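Local coordinates for acetyl-CoA acetyltransferase (Mycobacterium smegmatis, PDB 4EGV), which adopts the thiolase fold as a single chain and is probably an acyltransferase, at residues A[19-30]-A[270-280]; A[319-327]-A[413-421]. All coordinates share one frame; numbering follows the deposited sequence.

In the fold
Both contacts are buried and belong to the same mixed sheet of the thiolase fold, but they hold it in different directions. Contact 1 lies within the sheet: two neighbouring antiparallel strands are joined by backbone hydrogen bonds, and burial gives way to solvent at Glu30. Contact 2 lies across a layer boundary, where helix 317-330 covers strand 414-421 through van der Waals and CH-pi contacts, with no polar bond between the segments. Its centre is about 11 Å from the centre of the chain, against about 19 Å for contact 1. Their centres are about 20 Å apart, yet the contacts meet on the sheet face away from helix 317-330, where Ile22 CD1 packs 3.7 Å from Tyr420 CE1.

Contact 1. Residues A[19-30]-A[270-280]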
loop_
_atom_site.group_PDB
_atom_site.type_symbol
_atom_site.label_atom_id
_atom_site.label_comp_id
_atom_site.label_asym_id
_atom_site.label_seq_id
_atom_site.Cartn_x
_atom_site.Cartn_y
_atom_site.Cartn_z
ATOM N N THR A 19 8.581 -10.075 24.592
ATOM C CA THR A 19 7.593 -10.094 23.534
ATOM C C THR A 19 6.951 -8.701 23.382
ATOM O O THR A 19 6.542 -8.089 24.361
ATOM C CB THR A 19 6.552 -11.184 23.790
ATOM O OG1 THR A 19 7.218 -12.436 23.956
ATOM C CG2 THR A 19 5.560 -11.295 22.634
ATOM N N PRO A 20 6.902 -8.183 22.137
ATOM C CA PRO A 20 6.337 -6.884 21.820
ATOM C C PRO A 20 4.821 -6.890 21.663
ATOM O O PRO A 20 4.232 -7.770 21.023
ATOM C CB PRO A 20 7.001 -6.542 20.506
ATOM C CG PRO A 20 7.214 -7.826 19.857
ATOM C CD PRO A 20 7.498 -8.809 20.938
ATOM N N VAL A 21 4.193 -5.908 22.282
ATOM C CA VAL A 21 2.777 -5.682 22.118
ATOM C C VAL A 21 2.492 -4.237 21.688
ATOM O O VAL A 21 3.150 -3.287 22.148
ATOM C CB VAL A 21 1.980 -6.077 23.403
ATOM C CG1 VAL A 21 1.803 -7.558 23.461
ATOM C CG2 VAL A 21 2.648 -5.563 24.669
ATOM N N ILE A 22 1.524 -4.078 20.792
ATOM C CA ILE A 22 0.942 -2.752 20.573
ATOM C C ILE A 22 -0.032 -2.381 21.702
ATOM O O ILE A 22 -0.999 -3.132 21.946
ATOM C CB ILE A 22 0.300 -2.604 19.198
ATOM C CG1 ILE A 22 1.377 -2.736 18.144
ATOM C CG2 ILE A 22 -0.414 -1.259 19.076
ATOM C CD1 ILE A 22 0.871 -2.567 16.750
ATOM N N VAL A 23 0.277 -1.272 22.403
ATOM C CA VAL A 23 -0.508 -0.853 23.573
ATOM C C VAL A 23 -1.406 0.360 23.396
ATOM O O VAL A 23 -2.429 0.456 24.073
ATOM C CB VAL A 23 0.280 -0.745 24.873
ATOM C CG1 VAL A 23 0.913 -2.059 25.163
ATOM C CG2 VAL A 23 1.284 0.376 24.818
ATOM N N GLY A 24 -1.046 1.253 22.469
ATOM C CA GLY A 24 -1.814 2.448 22.235
ATOM C C GLY A 24 -1.826 2.807 20.780
ATOM O O GLY A 24 -0.796 2.756 20.120
ATOM N N VAL A 25 -2.997 3.167 20.271
ATOM C CA VAL A 25 -3.121 3.590 18.874
ATOM C C VAL A 25 -3.806 4.964 18.820
ATOM O O VAL A 25 -4.642 5.308 19.666
ATOM C CB VAL A 25 -3.839 2.503 17.971
ATOM C CG1 VAL A 25 -3.032 1.249 17.904
ATOM C CG2 VAL A 25 -5.225 2.189 18.417
ATOM N N GLY A 26 -3.454 5.775 17.844
ATOM C CA GLY A 26 -4.063 7.078 17.801
ATOM C C GLY A 26 -4.354 7.535 16.431
ATOM O O GLY A 26 -3.539 7.408 15.576
ATOM N N GLN A 27 -5.539 8.085 16.237
ATOM C CA GLN A 27 -5.874 8.732 14.963
ATOM C C GLN A 27 -6.346 10.167 15.143
ATOM O O GLN A 27 -6.887 10.491 16.145
ATOM C CB GLN A 27 -6.923 7.910 14.243
ATOM C CG GLN A 27 -6.347 6.742 13.560
ATOM C CD GLN A 27 -7.390 5.869 12.989
ATOM O OE1 GLN A 27 -8.019 5.075 13.706
ATOM N NE2 GLN A 27 -7.593 5.978 11.677
ATOM N N PHE A 28 -6.125 11.019 14.171
ATOM C CA PHE A 28 -6.619 12.370 14.221
ATOM C C PHE A 28 -6.877 12.926 12.842
ATOM O O PHE A 28 -6.049 12.744 11.949
ATOM C CB PHE A 28 -5.620 13.262 14.919
ATOM C CG PHE A 28 -6.079 14.675 15.081
ATOM C CD1 PHE A 28 -7.026 14.990 16.033
ATOM C CD2 PHE A 28 -5.547 15.696 14.287
ATOM C CE1 PHE A 28 -7.448 16.303 16.221
ATOM C CE2 PHE A 28 -5.955 17.004 14.448
ATOM C CZ PHE A 28 -6.901 17.325 15.418
ATOM N N THR A 29 -8.009 13.622 12.691
ATOM C CA THR A 29 -8.349 14.344 11.464
ATOM C C THR A 29 -8.766 15.783 11.792
ATOM O O THR A 29 -9.506 15.999 12.748
ATOM C CB THR A 29 -9.489 13.625 10.675
ATOM O OG1 THR A 29 -9.051 12.330 10.294
ATOM C CG2 THR A 29 -9.869 14.388 9.411
ATOM N N GLU A 30 -8.293 16.751 10.993
ATOM C CA GLU A 30 -8.729 18.173 11.081
ATOM C C GLU A 30 -9.456 18.703 9.819
ATOM O O GLU A 30 -9.062 18.411 8.687
ATOM C CB GLU A 30 -7.529 19.066 11.419
ATOM C CG GLU A 30 -7.840 20.554 11.541
ATOM C CD GLU A 30 -6.582 21.419 11.519
ATOM O OE1 GLU A 30 -5.559 21.068 10.870
ATOM O OE2 GLU A 30 -6.617 22.484 12.144
ATOM N N ASN A 270 -6.012 16.551 6.231
ATOM C CA ASN A 270 -5.206 16.696 7.407
ATOM C C ASN A 270 -5.461 15.487 8.303
ATOM O O ASN A 270 -6.498 15.368 8.845
ATOM C CB ASN A 270 -5.554 18.002 8.126
ATOM C CG ASN A 270 -5.037 19.252 7.416
ATOM O OD1 ASN A 270 -4.223 19.961 7.938
ATOM N ND2 ASN A 270 -5.568 19.545 6.280
ATOM N N GLN A 271 -4.465 14.620 8.464
ATOM C CA GLN A 271 -4.626 13.450 9.326
ATOM C C GLN A 271 -3.310 12.911 9.890
ATOM O O GLN A 271 -2.290 12.890 9.201
ATOM C CB GLN A 271 -5.367 12.337 8.581
ATOM C CG GLN A 271 -4.976 12.203 7.118
ATOM C CD GLN A 271 -5.584 10.979 6.463
ATOM O OE1 GLN A 271 -4.871 10.067 6.042
ATOM N NE2 GLN A 271 -6.909 10.952 6.372
ATOM N N GLY A 272 -3.347 12.471 11.146
ATOM C CA GLY A 272 -2.204 11.847 11.778
ATOM C C GLY A 272 -2.566 10.509 12.353
ATOM O O GLY A 272 -3.710 10.267 12.687
ATOM N N ALA A 273 -1.586 9.625 12.437
ATOM C CA ALA A 273 -1.739 8.347 13.098
ATOM C C ALA A 273 -0.468 8.013 13.908
ATOM O O ALA A 273 0.605 8.387 13.503
ATOM C CB ALA A 273 -2.084 7.283 12.071
ATOM N N ALA A 274 -0.599 7.335 15.049
ATOM C CA ALA A 274 0.524 6.910 15.869
ATOM C C ALA A 274 0.306 5.526 16.453
ATOM O O ALA A 274 -0.815 5.145 16.744
ATOM C CB ALA A 274 0.772 7.904 16.950
ATOM N N LEU A 275 1.386 4.767 16.601
ATOM C CA LEU A 275 1.341 3.485 17.302
ATOM C C LEU A 275 2.320 3.403 18.466
ATOM O O LEU A 275 3.478 3.686 18.336
ATOM C CB LEU A 275 1.597 2.303 16.336
ATOM C CG LEU A 275 0.878 2.282 14.977
ATOM C CD1 LEU A 275 1.546 1.342 13.992
ATOM C CD2 LEU A 275 -0.598 1.971 15.135
ATOM N N LEU A 276 1.838 2.985 19.607
ATOM C CA LEU A 276 2.678 2.798 20.746
ATOM C C LEU A 276 2.892 1.323 21.024
ATOM O O LEU A 276 1.965 0.586 21.193
ATOM C CB LEU A 276 2.052 3.504 21.935
ATOM C CG LEU A 276 2.757 3.602 23.294
ATOM C CD1 LEU A 276 4.176 4.274 23.270
ATOM C CD2 LEU A 276 1.781 4.274 24.239
HETATM N N MSE A 277 4.146 0.915 21.082
HETATM C CA MSE A 277 4.537 -0.473 21.150
HETATM C C MSE A 277 5.570 -0.665 22.230
HETATM O O MSE A 277 6.380 0.214 22.488
HETATM C CB MSE A 277 5.147 -0.841 19.833
HETATM C CG MSE A 277 5.272 -2.334 19.572
HETATM SE SE MSE A 277 6.084 -2.699 17.781
HETATM C CE MSE A 277 5.322 -1.183 16.828
HETATM N N MSE A 278 5.558 -1.835 22.844
HETATM C CA MSE A 278 6.332 -2.094 24.057
HETATM C C MSE A 278 6.615 -3.578 24.222
HETATM O O MSE A 278 5.939 -4.408 23.652
HETATM C CB MSE A 278 5.504 -1.696 25.279
HETATM C CG MSE A 278 5.747 -0.382 25.897
HETATM SE SE MSE A 278 4.386 -0.023 27.296
HETATM C CE MSE A 278 3.423 -1.659 27.066
ATOM N N SER A 279 7.589 -3.893 25.068
ATOM C CA SER A 279 7.753 -5.221 25.604
ATOM C C SER A 279 6.677 -5.424 26.632
ATOM O O SER A 279 6.283 -4.514 27.313
ATOM C CB SER A 279 9.140 -5.398 26.213
ATOM O OG SER A 279 9.380 -4.493 27.252
ATOM N N VAL A 280 6.188 -6.638 26.724
ATOM C CA VAL A 280 5.245 -7.047 27.751
ATOM C C VAL A 280 5.723 -6.689 29.191
ATOM O O VAL A 280 4.929 -6.335 30.056
ATOM C CB VAL A 280 4.890 -8.551 27.478
ATOM C CG1 VAL A 280 4.741 -9.412 28.707
ATOM C CG2 VAL A 280 3.721 -8.650 26.526
#
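Val23 CG2 forms a small knob against a side chain of the facing strand, 3.9 Å from Leu276 CG. The pair is part of the antiparallel strands 20-29 and 271-279 in the large sheet of the thiolase fold, and the knob owes its place to a classic beta bulge. Val23 and Gly24 both face Leu276: Val23 N gives a bond of 2.8 Å to Leu276 O, while the one from Gly24 N to the same oxygen is weak. The extra residue shifts the register by one and turns the Val23 side chain off the regular alternation, while its N stays bonded in the ladder. Next to it, Gly24 offers only backbone, and Leu276 lies close over it, CB 3.5 Å from Gly24 O. With CG anti to the backbone N (chi1 -175°), the Leu276 branch also reaches Val23. Beyond the bulge the relief on this face is low, with Gly26, Ala274 and Gly272 before the ring of Phe28.

The opposite face is bulky at both ends, with Ile22, Met277, Val25 and Leu275 towards one and Gln27 and Gln271 towards the other, and dips locally at Ala273. Ile22 CG1 meets Met277 CG obliquely at 4.2 Å, and Met277 continues onto Ala122 and Ile129 of helix 117-130. Val25 CG1 touches Leu275 CD2 at 3.8 Å. At the short side chain of Ala273, Met385 and His386 of helix 383-397 touch the strand. Both helices therefore pack on this one face, consistent with the central helical layer of thiolases. Where strand 271-279 turns into helix 280-286, Val280 CG2 crosses Val21 CG2 at 3.8 Å, and Val280 N closes the ladder with a hydrogen bond of 2.8 Å to Thr19 O.

Contact 2. Residues A[319-327]-A[413-421]; sequences SVTAVNEAL and SKYSVGIYS
Ser319 OG is hydrogen-bonded to Ser316 OG, just ahead of the helix, and it still lies 3.7 Å from Tyr415 CB, so both OG and CB of the serine border the tyrosine. This is alpha/beta layer packing within the thiolase fold. Helix 317-330 forms the crossover of a beta-alpha-beta unit from strand 294-303 to strand 337-342, which run parallel, and on the way it covers strand 414-421. The axes of the two segments come within 7.8 Å and are only 20° from parallel, which lets residues one turn apart on the helix meet successive inward residues of the strand.

At the first step, Ser319 CB makes a CH-pi contact over one face of the Tyr415 ring, 4.1 Å from its centroid and displaced toward the rim. Ala322 CB comes to the same ring at its edge. Val417 is the middle step, its two methyls spread beneath the helix: CG2 reaches Val323 CG2 at 3.8 Å, and CG1 reaches Ala326 CB, also at 3.8 Å. The spread follows from chi1 of -175°, which places CG1 anti to the backbone N and CG2 beside it. Ile353 of helix 348-357 adds to the cover on Tyr415 and Val323. At the last step the extended Ile419 rises to the helix, where its CD1 meets Leu327 CD1 with the two side chains roughly perpendicular, and also lies 4.2 Å from Ala326 CB.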
loop_
_atom_site.group_PDB
_atom_site.type_symbol
_atom_site.label_atom_id
_atom_site.label_comp_id
_atom_site.label_asym_id
_atom_site.label_seq_id
_atom_site.Cartn_x
_atom_site.Cartn_y
_atom_site.Cartn_z
ATOM N N SER A 319 4.108 -9.991 -3.356
ATOM C CA SER A 319 3.109 -9.547 -2.411
ATOM C C SER A 319 2.372 -10.722 -1.823
ATOM O O SER A 319 2.031 -10.738 -0.677
ATOM C CB SER A 319 2.158 -8.555 -3.079
ATOM O OG SER A 319 2.906 -7.567 -3.761
ATOM N N VAL A 320 2.122 -11.710 -2.639
ATOM C CA VAL A 320 1.390 -12.880 -2.247
ATOM C C VAL A 320 2.247 -13.715 -1.308
ATOM O O VAL A 320 1.770 -14.205 -0.302
ATOM C CB VAL A 320 1.028 -13.706 -3.498
ATOM C CG1 VAL A 320 0.265 -14.982 -3.131
ATOM C CG2 VAL A 320 0.268 -12.848 -4.506
ATOM N N THR A 321 3.519 -13.853 -1.648
ATOM C CA THR A 321 4.478 -14.539 -0.833
ATOM C C THR A 321 4.559 -13.932 0.562
ATOM O O THR A 321 4.626 -14.669 1.554
ATOM C CB THR A 321 5.862 -14.536 -1.494
ATOM O OG1 THR A 321 5.742 -15.069 -2.807
ATOM C CG2 THR A 321 6.872 -15.416 -0.719
ATOM N N ALA A 322 4.535 -12.603 0.640
ATOM C CA ALA A 322 4.547 -11.893 1.918
ATOM C C ALA A 322 3.338 -12.245 2.715
ATOM O O ALA A 322 3.460 -12.532 3.890
ATOM C CB ALA A 322 4.656 -10.374 1.736
ATOM N N VAL A 323 2.173 -12.230 2.079
ATOM C CA VAL A 323 0.934 -12.625 2.732
ATOM C C VAL A 323 0.995 -14.051 3.263
ATOM O O VAL A 323 0.647 -14.294 4.397
ATOM C CB VAL A 323 -0.275 -12.452 1.812
ATOM C CG1 VAL A 323 -1.483 -13.203 2.332
ATOM C CG2 VAL A 323 -0.620 -10.974 1.657
ATOM N N ASN A 324 1.465 -14.979 2.446
ATOM C CA ASN A 324 1.531 -16.374 2.839
ATOM C C ASN A 324 2.531 -16.676 3.935
ATOM O O ASN A 324 2.251 -17.491 4.802
ATOM C CB ASN A 324 1.770 -17.278 1.637
ATOM C CG ASN A 324 0.502 -17.559 0.856
ATOM O OD1 ASN A 324 -0.594 -17.562 1.425
ATOM N ND2 ASN A 324 0.643 -17.787 -0.454
ATOM N N GLU A 325 3.688 -16.022 3.895
ATOM C CA GLU A 325 4.698 -16.134 4.943
ATOM C C GLU A 325 4.220 -15.541 6.284
ATOM O O GLU A 325 4.494 -16.096 7.357
ATOM C CB GLU A 325 6.017 -15.514 4.475
ATOM C CG GLU A 325 7.095 -15.294 5.547
ATOM C CD GLU A 325 7.680 -16.586 6.108
ATOM O OE1 GLU A 325 7.440 -17.656 5.536
ATOM O OE2 GLU A 325 8.386 -16.524 7.125
ATOM N N ALA A 326 3.492 -14.431 6.227
ATOM C CA ALA A 326 2.909 -13.829 7.405
ATOM C C ALA A 326 1.857 -14.704 8.021
ATOM O O ALA A 326 1.682 -14.681 9.211
ATOM C CB ALA A 326 2.326 -12.539 7.060
ATOM N N LEU A 327 1.139 -15.454 7.192
ATOM C CA LEU A 327 0.182 -16.449 7.623
ATOM C C LEU A 327 0.862 -17.605 8.349
ATOM O O LEU A 327 0.411 -18.037 9.393
ATOM C CB LEU A 327 -0.607 -16.959 6.421
ATOM C CG LEU A 327 -2.104 -16.705 6.202
ATOM C CD1 LEU A 327 -2.646 -15.594 7.056
ATOM C CD2 LEU A 327 -2.407 -16.416 4.754
ATOM N N SER A 413 5.893 -2.320 -5.728
ATOM C CA SER A 413 7.328 -2.672 -5.577
ATOM C C SER A 413 7.591 -3.355 -4.245
ATOM O O SER A 413 8.475 -4.154 -4.127
ATOM C CB SER A 413 8.257 -1.447 -5.694
ATOM O OG SER A 413 8.084 -0.747 -6.882
ATOM N N LYS A 414 6.809 -2.990 -3.244
ATOM C CA LYS A 414 7.045 -3.364 -1.870
ATOM C C LYS A 414 5.731 -3.727 -1.176
ATOM O O LYS A 414 4.713 -3.060 -1.347
ATOM C CB LYS A 414 7.725 -2.217 -1.124
ATOM C CG LYS A 414 9.211 -2.243 -1.153
ATOM C CD LYS A 414 9.728 -0.900 -0.719
ATOM C CE LYS A 414 11.261 -0.823 -0.739
ATOM N NZ LYS A 414 11.772 0.221 0.227
ATOM N N TYR A 415 5.783 -4.798 -0.390
ATOM C CA TYR A 415 4.651 -5.239 0.387
ATOM C C TYR A 415 5.035 -5.772 1.771
ATOM O O TYR A 415 5.951 -6.556 1.934
ATOM C CB TYR A 415 3.878 -6.261 -0.399
ATOM C CG TYR A 415 2.425 -6.181 -0.150
ATOM C CD1 TYR A 415 1.642 -5.267 -0.856
ATOM C CD2 TYR A 415 1.809 -7.048 0.762
ATOM C CE1 TYR A 415 0.249 -5.194 -0.673
ATOM C CE2 TYR A 415 0.423 -6.995 0.964
ATOM C CZ TYR A 415 -0.361 -6.054 0.236
ATOM O OH TYR A 415 -1.721 -5.990 0.433
ATOM N N SER A 416 4.315 -5.302 2.778
ATOM C CA SER A 416 4.574 -5.596 4.174
ATOM C C SER A 416 3.285 -5.960 4.804
ATOM O O SER A 416 2.284 -5.297 4.648
ATOM C CB SER A 416 5.175 -4.402 4.902
ATOM O OG SER A 416 6.530 -4.268 4.601
ATOM N N VAL A 417 3.321 -7.059 5.513
ATOM C CA VAL A 417 2.125 -7.625 6.088
ATOM C C VAL A 417 2.309 -7.760 7.584
ATOM O O VAL A 417 3.356 -8.094 8.045
ATOM C CB VAL A 417 1.724 -9.004 5.414
ATOM C CG1 VAL A 417 0.410 -9.491 5.964
ATOM C CG2 VAL A 417 1.657 -8.881 3.916
ATOM N N GLY A 418 1.275 -7.424 8.325
ATOM C CA GLY A 418 1.187 -7.717 9.727
ATOM C C GLY A 418 -0.135 -8.392 10.063
ATOM O O GLY A 418 -1.184 -8.077 9.512
ATOM N N ILE A 419 -0.080 -9.360 10.966
ATOM C CA ILE A 419 -1.259 -10.018 11.467
ATOM C C ILE A 419 -1.265 -9.784 12.950
ATOM O O ILE A 419 -0.288 -10.013 13.603
ATOM C CB ILE A 419 -1.289 -11.529 11.133
ATOM C CG1 ILE A 419 -1.205 -11.731 9.609
ATOM C CG2 ILE A 419 -2.528 -12.159 11.732
ATOM C CD1 ILE A 419 -1.304 -13.137 9.117
ATOM N N TYR A 420 -2.399 -9.308 13.444
ATOM C CA TYR A 420 -2.610 -8.895 14.833
ATOM C C TYR A 420 -3.694 -9.732 15.548
ATOM O O TYR A 420 -4.650 -10.183 14.916
ATOM C CB TYR A 420 -2.997 -7.418 14.836
ATOM C CG TYR A 420 -1.969 -6.543 14.186
ATOM C CD1 TYR A 420 -0.924 -6.045 14.922
ATOM C CD2 TYR A 420 -2.027 -6.225 12.850
ATOM C CE1 TYR A 420 0.050 -5.264 14.336
ATOM C CE2 TYR A 420 -1.073 -5.454 12.275
ATOM C CZ TYR A 420 -0.028 -4.979 13.026
ATOM O OH TYR A 420 0.941 -4.169 12.486
ATOM N N SER A 421 -3.512 -9.937 16.853
ATOM C CA SER A 421 -4.442 -10.667 17.738
ATOM C C SER A 421 -4.149 -10.423 19.217
ATOM O O SER A 421 -3.031 -10.125 19.605
ATOM C CB SER A 421 -4.358 -12.163 17.501
ATOM O OG SER A 421 -5.289 -12.828 18.298
#